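Local coordinates for protein fatty acid amide hydrolase (Candida albicans, PDB 6KVR) that probably hydrolyses amides of monocarboxylic acids to the free carboxylate and ammonium, as a member of the amidase signature family, at residues R354-I359 with Y468-P473; E477-S482 with E524-E529. All coordinates share one frame; numbering follows the deposited sequence.

Interaction 1: residues R354-I359 with Y468-P473; sequences RVSPPI and YNNVAP
Ile359 reaches across to the loop 468-473 with the whole of its longer branch. Its CB leaves the first turn of helix 357-372 toward the loop, and CG1, anti to the carbonyl carbon, carries the chain over the backbone of Asn470, 3.6 Å from Asn470 C. With chi2 at -59° the chain bends again, so that CD1 settles against the same peptide group, 3.5 Å from Asn470 O, and also meets Val471 CG1 at 3.9 Å. The shorter branch, CG2, anti to the backbone N, comes within 4.1 Å of Tyr468 O. Val471 CG1 also receives Pro358, whose CG lies 4.0 Å from it, the two side chains crossing at about a right angle.

Polar bonds take over just before the helix, where Ser356 holds the N-cap position. Its hydroxyl makes no capping bond; OG instead donates to Asn470 OD1 at 2.8 Å, approaching from above the amide's carbonyl plane. Ser356 N donates to Asn469 O over 3.0 Å, a bent bond with 135° at the hydrogen. The contact thus joins the start of helix 357-372 to the loop leaving strand 462-466, an inner strand of the large mixed sheet of the amidase fold. Strand 540-546 of that sheet supplies Val541, which touches both Ile359 and Val471. Asn469 sets its CB 3.5 Å from Arg354 O and close to Val355 CA, while its amide turns off to Glu527 and Asn480.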
ATOM      1  N   ARG A 354      -3.076  23.758 -22.398  1.00 28.57           N
ATOM      2  CA  ARG A 354      -2.216  24.924 -22.259  1.00 27.74           C
ATOM      3  C   ARG A 354      -2.647  25.772 -21.066  1.00 28.80           C
ATOM      4  O   ARG A 354      -3.841  25.916 -20.786  1.00 24.37           O
ATOM      5  CB  ARG A 354      -2.274  25.732 -23.562  1.00 30.16           C
ATOM      6  CG  ARG A 354      -1.589  27.094 -23.539  1.00 31.50           C
ATOM      7  CD  ARG A 354      -1.833  27.858 -24.838  1.00 29.63           C
ATOM      8  NE  ARG A 354      -3.247  28.131 -25.072  1.00 33.10           N
ATOM      9  CZ  ARG A 354      -3.702  28.989 -25.980  1.00 37.12           C
ATOM     10  NH1 ARG A 354      -2.874  29.696 -26.736  1.00 34.15           N
ATOM     11  NH2 ARG A 354      -5.017  29.144 -26.131  1.00 27.56           N
ATOM     12  N   VAL A 355      -1.665  26.329 -20.347  1.00 25.35           N
ATOM     13  CA  VAL A 355      -1.958  27.151 -19.180  1.00 26.34           C
ATOM     14  C   VAL A 355      -2.172  28.587 -19.640  1.00 30.54           C
ATOM     15  O   VAL A 355      -1.739  28.986 -20.725  1.00 27.76           O
ATOM     16  CB  VAL A 355      -0.856  27.068 -18.089  1.00 27.35           C
ATOM     17  CG1 VAL A 355      -0.659  25.633 -17.628  1.00 25.51           C
ATOM     18  CG2 VAL A 355       0.473  27.659 -18.576  1.00 27.08           C
ATOM     19  N   SER A 356      -2.872  29.359 -18.805  1.00 26.66           N
ATOM     20  CA  SER A 356      -3.229  30.737 -19.098  1.00 26.46           C
ATOM     21  C   SER A 356      -2.081  31.678 -18.733  1.00 27.56           C
ATOM     22  O   SER A 356      -1.148  31.285 -18.031  1.00 26.98           O
ATOM     23  CB  SER A 356      -4.507  31.098 -18.344  1.00 25.53           C
ATOM     24  OG  SER A 356      -4.212  31.410 -16.994  1.00 30.93           O
ATOM     25  N   PRO A 357      -2.134  32.933 -19.188  1.00 27.41           N
ATOM     26  CA  PRO A 357      -0.979  33.842 -19.052  1.00 31.21           C
ATOM     27  C   PRO A 357      -0.471  34.000 -17.627  1.00 30.88           C
ATOM     28  O   PRO A 357       0.753  33.993 -17.427  1.00 31.42           O
ATOM     29  CB  PRO A 357      -1.513  35.167 -19.612  1.00 29.93           C
ATOM     30  CG  PRO A 357      -2.421  34.703 -20.723  1.00 33.83           C
ATOM     31  CD  PRO A 357      -3.108  33.461 -20.170  1.00 28.80           C
ATOM     32  N   PRO A 358      -1.331  34.173 -16.607  1.00 31.17           N
ATOM     33  CA  PRO A 358      -0.763  34.327 -15.251  1.00 27.45           C
ATOM     34  C   PRO A 358       0.039  33.120 -14.792  1.00 28.09           C
ATOM     35  O   PRO A 358       1.087  33.298 -14.158  1.00 30.42           O
ATOM     36  CB  PRO A 358      -1.992  34.573 -14.367  1.00 28.89           C
ATOM     37  CG  PRO A 358      -3.134  34.047 -15.140  1.00 29.26           C
ATOM     38  CD  PRO A 358      -2.800  34.297 -16.584  1.00 32.44           C
ATOM     39  N   ILE A 359      -0.403  31.901 -15.117  1.00 26.30           N
ATOM     40  CA  ILE A 359       0.347  30.706 -14.722  1.00 28.49           C
ATOM     41  C   ILE A 359       1.666  30.626 -15.482  1.00 28.20           C
ATOM     42  O   ILE A 359       2.716  30.307 -14.906  1.00 30.24           O
ATOM     43  CB  ILE A 359      -0.486  29.423 -14.938  1.00 25.00           C
ATOM     44  CG1 ILE A 359      -1.897  29.552 -14.338  1.00 26.16           C
ATOM     45  CG2 ILE A 359       0.219  28.237 -14.316  1.00 27.92           C
ATOM     46  CD1 ILE A 359      -1.911  29.823 -12.842  1.00 22.87           C
ATOM     47  N   TYR A 468      -3.075  23.963 -12.122  1.00 25.45           N
ATOM     48  CA  TYR A 468      -4.317  24.095 -12.869  1.00 23.48           C
ATOM     49  C   TYR A 468      -3.951  24.953 -14.080  1.00 25.31           C
ATOM     50  O   TYR A 468      -2.932  25.643 -14.058  1.00 25.34           O
ATOM     51  CB  TYR A 468      -5.418  24.716 -11.982  1.00 21.69           C
ATOM     52  CG  TYR A 468      -6.728  25.062 -12.676  1.00 23.50           C
ATOM     53  CD1 TYR A 468      -7.402  24.113 -13.413  1.00 24.58           C
ATOM     54  CD2 TYR A 468      -7.280  26.345 -12.597  1.00 23.17           C
ATOM     55  CE1 TYR A 468      -8.579  24.415 -14.065  1.00 23.33           C
ATOM     56  CE2 TYR A 468      -8.475  26.661 -13.246  1.00 24.33           C
ATOM     57  CZ  TYR A 468      -9.119  25.671 -13.978  1.00 23.80           C
ATOM     58  OH  TYR A 468     -10.303  25.917 -14.650  1.00 27.84           O
ATOM     59  N   ASN A 469      -4.742  24.878 -15.152  1.00 22.98           N
ATOM     60  CA  ASN A 469      -4.407  25.650 -16.352  1.00 22.32           C
ATOM     61  C   ASN A 469      -4.817  27.111 -16.246  1.00 26.75           C
ATOM     62  O   ASN A 469      -4.913  27.816 -17.257  1.00 26.78           O
ATOM     63  CB  ASN A 469      -5.064  25.025 -17.585  1.00 26.58           C
ATOM     64  CG  ASN A 469      -6.537  24.726 -17.352  1.00 28.35           C
ATOM     65  OD1 ASN A 469      -6.912  23.592 -17.061  1.00 30.22           O
ATOM     66  ND2 ASN A 469      -7.366  25.759 -17.413  1.00 23.20           N
ATOM     67  N   ASN A 470      -5.099  27.578 -15.038  1.00 26.60           N
ATOM     68  CA  ASN A 470      -5.519  28.949 -14.808  1.00 24.55           C
ATOM     69  C   ASN A 470      -5.341  29.216 -13.320  1.00 24.01           C
ATOM     70  O   ASN A 470      -5.003  28.312 -12.547  1.00 22.10           O
ATOM     71  CB  ASN A 470      -6.965  29.162 -15.283  1.00 22.98           C
ATOM     72  CG  ASN A 470      -7.369  30.629 -15.319  1.00 28.80           C
ATOM     73  OD1 ASN A 470      -6.526  31.525 -15.392  1.00 27.54           O
ATOM     74  ND2 ASN A 470      -8.665  30.878 -15.248  1.00 28.50           N
ATOM     75  N   VAL A 471      -5.555  30.464 -12.925  1.00 22.22           N
ATOM     76  CA  VAL A 471      -5.746  30.794 -11.516  1.00 26.42           C
ATOM     77  C   VAL A 471      -7.140  30.295 -11.161  1.00 24.01           C
ATOM     78  O   VAL A 471      -7.784  29.640 -11.985  1.00 24.11           O
ATOM     79  CB  VAL A 471      -5.599  32.307 -11.261  1.00 25.33           C
ATOM     80  CG1 VAL A 471      -4.152  32.730 -11.451  1.00 23.52           C
ATOM     81  CG2 VAL A 471      -6.464  33.067 -12.215  1.00 24.53           C
ATOM     82  N   ALA A 472      -7.624  30.622  -9.958  1.00 22.68           N
ATOM     83  CA  ALA A 472      -8.927  30.157  -9.492  1.00 23.23           C
ATOM     84  C   ALA A 472      -9.997  30.345 -10.566  1.00 22.77           C
ATOM     85  O   ALA A 472     -10.073  31.414 -11.186  1.00 25.81           O
ATOM     86  CB  ALA A 472      -9.344  30.899  -8.218  1.00 24.50           C
ATOM     87  N   PRO A 473     -10.832  29.352 -10.808  1.00 25.38           N
ATOM     88  CA  PRO A 473     -11.852  29.463 -11.853  1.00 25.48           C
ATOM     89  C   PRO A 473     -13.097  30.189 -11.347  1.00 25.19           C
ATOM     90  O   PRO A 473     -13.289  30.417 -10.155  1.00 22.63           O
ATOM     91  CB  PRO A 473     -12.163  28.002 -12.174  1.00 22.72           C
ATOM     92  CG  PRO A 473     -12.065  27.349 -10.841  1.00 25.91           C
ATOM     93  CD  PRO A 473     -10.888  28.047 -10.126  1.00 24.64           C
TER

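Interaction 2: residues E477-S482 with E524-E529; sequences EVYNWS and EQLENE
Glu527 OE2 is gripped by two backbone N-H groups in succession, those of Tyr479 and Asn480. Tyr479 N lies 2.8 Å from Glu527 OE2 and meets it nearly along the C-O axis, with 154° at the hydrogen. Asn480 N, also 2.8 Å from Glu527 OE2, comes from above the carboxylate plane. Glu527 gets there by bending: its CG stands anti to the carbonyl carbon, and chi2 of -80° folds the chain so that Glu527 CG rests 3.8 Å from Asn480 CB. The other oxygen, OE1, accepts from Asn469 ND2 and, weakly, from a water that also donates to Glu477 O at 2.7 Å. With so many donors around a buried carboxylate, the charged form is probably favoured.

The contact fastens helix 522-529 to the irregular segment running into helix 482-490, within the amidase fold. Just ahead of that helix, Asn480 forms an Asx turn, its OD1 accepting from Ser482 N, and Asn480 ND2 donates to Asn469 OD1.

Beside the carboxylate, Leu526 lies over one face of the Tyr479 ring. Its CD2 makes a CH-pi contact 3.8 Å from the centroid of the Tyr479 ring, close to the ring normal, while Leu526 CG sits 3.7 Å from Tyr479 CD2 toward the rim. Glu527 OE2 is at the edge of the same ring, whose plane is turned 71° from the carboxylate. The ring's far end leads elsewhere, with Tyr479 OH hydrogen-bonded to Lys417 of helix 417-423.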
ATOM      1  N   GLU A 477     -17.217  26.322 -13.123  1.00 27.76           N
ATOM      2  CA  GLU A 477     -16.602  26.427 -14.449  1.00 26.58           C
ATOM      3  C   GLU A 477     -15.157  25.933 -14.415  1.00 28.43           C
ATOM      4  O   GLU A 477     -14.240  26.580 -14.926  1.00 28.58           O
ATOM      5  CB  GLU A 477     -16.688  27.870 -14.969  1.00 28.16           C
ATOM      6  CG  GLU A 477     -18.081  28.232 -15.501  1.00 34.71           C
ATOM      7  CD  GLU A 477     -18.131  29.584 -16.199  1.00 36.07           C
ATOM      8  OE1 GLU A 477     -17.665  29.685 -17.356  1.00 39.43           O
ATOM      9  OE2 GLU A 477     -18.686  30.533 -15.598  1.00 42.91           O
ATOM     10  N   VAL A 478     -14.931  24.772 -13.802  1.00 25.70           N
ATOM     11  CA  VAL A 478     -13.611  24.155 -13.813  1.00 27.47           C
ATOM     12  C   VAL A 478     -13.782  22.676 -14.145  1.00 25.41           C
ATOM     13  O   VAL A 478     -14.459  21.940 -13.415  1.00 23.15           O
ATOM     14  CB  VAL A 478     -12.849  24.370 -12.490  1.00 25.58           C
ATOM     15  CG1 VAL A 478     -13.717  24.055 -11.265  1.00 24.51           C
ATOM     16  CG2 VAL A 478     -11.556  23.585 -12.478  1.00 22.04           C
ATOM     17  N   TYR A 479     -13.167  22.249 -15.252  1.00 24.76           N
ATOM     18  CA  TYR A 479     -13.436  20.983 -15.916  1.00 20.59           C
ATOM     19  C   TYR A 479     -12.228  20.066 -16.027  1.00 24.31           C
ATOM     20  O   TYR A 479     -12.395  18.843 -16.001  1.00 22.50           O
ATOM     21  CB  TYR A 479     -13.965  21.245 -17.330  1.00 22.87           C
ATOM     22  CG  TYR A 479     -15.094  22.259 -17.386  1.00 24.23           C
ATOM     23  CD1 TYR A 479     -16.410  21.880 -17.125  1.00 26.56           C
ATOM     24  CD2 TYR A 479     -14.844  23.583 -17.697  1.00 26.58           C
ATOM     25  CE1 TYR A 479     -17.444  22.796 -17.165  1.00 27.92           C
ATOM     26  CE2 TYR A 479     -15.866  24.516 -17.744  1.00 27.86           C
ATOM     27  CZ  TYR A 479     -17.161  24.115 -17.481  1.00 29.67           C
ATOM     28  OH  TYR A 479     -18.165  25.038 -17.528  1.00 29.01           O
ATOM     29  N   ASN A 480     -11.024  20.612 -16.167  1.00 25.14           N
ATOM     30  CA  ASN A 480      -9.821  19.824 -16.392  1.00 22.09           C
ATOM     31  C   ASN A 480      -9.008  19.703 -15.108  1.00 21.30           C
ATOM     32  O   ASN A 480      -8.508  20.710 -14.585  1.00 22.41           O
ATOM     33  CB  ASN A 480      -8.963  20.454 -17.484  1.00 21.87           C
ATOM     34  CG  ASN A 480      -7.592  19.851 -17.537  1.00 20.29           C
ATOM     35  OD1 ASN A 480      -7.449  18.633 -17.577  1.00 23.29           O
ATOM     36  ND2 ASN A 480      -6.574  20.690 -17.493  1.00 22.48           N
ATOM     37  N   TRP A 481      -8.822  18.471 -14.641  1.00 17.50           N
ATOM     38  CA  TRP A 481      -8.005  18.186 -13.464  1.00 21.68           C
ATOM     39  C   TRP A 481      -6.581  17.691 -13.796  1.00 25.38           C
ATOM     40  O   TRP A 481      -5.854  17.262 -12.885  1.00 24.48           O
ATOM     41  CB  TRP A 481      -8.686  17.122 -12.605  1.00 20.18           C
ATOM     42  CG  TRP A 481     -10.064  17.422 -12.107  1.00 23.83           C
ATOM     43  CD1 TRP A 481     -10.838  18.519 -12.382  1.00 20.49           C
ATOM     44  CD2 TRP A 481     -10.848  16.579 -11.251  1.00 26.66           C
ATOM     45  NE1 TRP A 481     -12.053  18.412 -11.739  1.00 22.91           N
ATOM     46  CE2 TRP A 481     -12.086  17.231 -11.042  1.00 27.10           C
ATOM     47  CE3 TRP A 481     -10.619  15.338 -10.636  1.00 24.71           C
ATOM     48  CZ2 TRP A 481     -13.086  16.695 -10.225  1.00 24.31           C
ATOM     49  CZ3 TRP A 481     -11.620  14.799  -9.833  1.00 25.78           C
ATOM     50  CH2 TRP A 481     -12.838  15.486  -9.633  1.00 25.25           C
ATOM     51  N   SER A 482      -6.174  17.716 -15.069  1.00 18.54           N
ATOM     52  CA  SER A 482      -4.977  16.972 -15.466  1.00 25.07           C
ATOM     53  C   SER A 482      -3.739  17.380 -14.665  1.00 22.47           C
ATOM     54  O   SER A 482      -2.880  16.529 -14.382  1.00 22.86           O
ATOM     55  CB  SER A 482      -4.721  17.149 -16.969  1.00 26.00           C
ATOM     56  OG  SER A 482      -4.485  18.515 -17.280  1.00 22.77           O
ATOM     57  N   GLU A 524      -9.544  21.282 -23.939  1.00 25.48           N
ATOM     58  CA  GLU A 524      -8.591  22.383 -23.914  1.00 27.36           C
ATOM     59  C   GLU A 524      -9.251  23.677 -24.351  1.00 23.10           C
ATOM     60  O   GLU A 524      -8.987  24.738 -23.774  1.00 26.27           O
ATOM     61  CB  GLU A 524      -7.371  22.091 -24.797  1.00 27.38           C
ATOM     62  CG  GLU A 524      -6.235  23.098 -24.551  1.00 26.47           C
ATOM     63  CD  GLU A 524      -4.992  22.820 -25.382  1.00 32.48           C
ATOM     64  OE1 GLU A 524      -5.133  22.228 -26.468  1.00 33.18           O
ATOM     65  OE2 GLU A 524      -3.878  23.189 -24.950  1.00 30.48           O
ATOM     66  N   GLN A 525     -10.114  23.608 -25.372  1.00 27.74           N
ATOM     67  CA  GLN A 525     -10.785  24.808 -25.864  1.00 28.73           C
ATOM     68  C   GLN A 525     -11.765  25.343 -24.828  1.00 28.77           C
ATOM     69  O   GLN A 525     -11.811  26.551 -24.561  1.00 25.64           O
ATOM     70  CB  GLN A 525     -11.513  24.508 -27.174  1.00 30.71           C
ATOM     71  CG  GLN A 525     -12.069  25.760 -27.824  1.00 32.96           C
ATOM     72  CD  GLN A 525     -12.967  25.473 -29.002  1.00 33.74           C
ATOM     73  OE1 GLN A 525     -12.851  24.442 -29.642  1.00 33.79           O
ATOM     74  NE2 GLN A 525     -13.878  26.389 -29.284  1.00 38.51           N
ATOM     75  N   LEU A 526     -12.574  24.449 -24.254  1.00 27.18           N
ATOM     76  CA  LEU A 526     -13.470  24.833 -23.171  1.00 27.80           C
ATOM     77  C   LEU A 526     -12.725  25.621 -22.089  1.00 27.32           C
ATOM     78  O   LEU A 526     -13.117  26.741 -21.729  1.00 28.24           O
ATOM     79  CB  LEU A 526     -14.121  23.576 -22.594  1.00 25.59           C
ATOM     80  CG  LEU A 526     -15.041  23.698 -21.382  1.00 29.42           C
ATOM     81  CD1 LEU A 526     -16.119  24.770 -21.584  1.00 28.25           C
ATOM     82  CD2 LEU A 526     -15.665  22.339 -21.095  1.00 26.87           C
ATOM     83  N   GLU A 527     -11.613  25.072 -21.604  1.00 23.86           N
ATOM     84  CA  GLU A 527     -10.875  25.718 -20.522  1.00 27.03           C
ATOM     85  C   GLU A 527     -10.245  27.038 -20.973  1.00 25.08           C
ATOM     86  O   GLU A 527     -10.371  28.056 -20.284  1.00 27.16           O
ATOM     87  CB  GLU A 527      -9.800  24.767 -19.989  1.00 20.14           C
ATOM     88  CG  GLU A 527     -10.339  23.648 -19.108  1.00 27.49           C
ATOM     89  CD  GLU A 527     -10.631  24.094 -17.662  1.00 30.79           C
ATOM     90  OE1 GLU A 527     -10.252  25.228 -17.264  1.00 29.24           O
ATOM     91  OE2 GLU A 527     -11.236  23.294 -16.913  1.00 28.49           O
ATOM     92  N   ASN A 528      -9.535  27.036 -22.112  1.00 24.63           N
ATOM     93  CA  ASN A 528      -8.790  28.230 -22.515  1.00 27.15           C
ATOM     94  C   ASN A 528      -9.715  29.376 -22.918  1.00 28.45           C
ATOM     95  O   ASN A 528      -9.378  30.547 -22.697  1.00 25.56           O
ATOM     96  CB  ASN A 528      -7.847  27.925 -23.678  1.00 30.27           C
ATOM     97  CG  ASN A 528      -6.538  27.253 -23.247  1.00 32.31           C
ATOM     98  OD1 ASN A 528      -5.691  26.963 -24.089  1.00 29.12           O
ATOM     99  ND2 ASN A 528      -6.383  26.981 -21.949  1.00 32.62           N
ATOM    100  N   GLU A 529     -10.873  29.079 -23.513  1.00 28.16           N
ATOM    101  CA  GLU A 529     -11.738  30.177 -23.939  1.00 29.01           C
ATOM    102  C   GLU A 529     -12.452  30.840 -22.766  1.00 29.83           C
ATOM    103  O   GLU A 529     -13.040  31.906 -22.948  1.00 29.29           O
ATOM    104  CB  GLU A 529     -12.729  29.686 -25.003  1.00 31.68           C
ATOM    105  CG  GLU A 529     -12.076  29.604 -26.399  1.00 32.58           C
ATOM    106  CD  GLU A 529     -13.001  29.114 -27.518  1.00 46.04           C
ATOM    107  OE1 GLU A 529     -14.127  28.611 -27.247  1.00 43.51           O
ATOM    108  OE2 GLU A 529     -12.578  29.224 -28.695  1.00 49.63           O
TER
HETATM  109  O   HOH W   1     -12.914  26.775 -17.294  1.00 26.16           O

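How the interactions relate
Both contacts are buried, and their centres lie 10 Å apart. They share the long connection between strand 462-466 and helix 482-490: its early part meets the start of helix 357-372 in interaction 1, its later part meets helix 522-529 in interaction 2. Near the sheet, interaction 1 combines aliphatic packing with bonds between neutral groups, whereas interaction 2, farther along the connection, centres on a carboxylate. Two hydrogen bonds join them: Arg354 N to Glu524 OE2 and a weak, probable one from Tyr468 OH to Glu527 OE1. Val478 adds packing against Tyr468 and Pro473. The side chains of Tyr468 and Val478 are about 9 and 10 Å, respectively, from Gly256, a predicted substrate-binding residue.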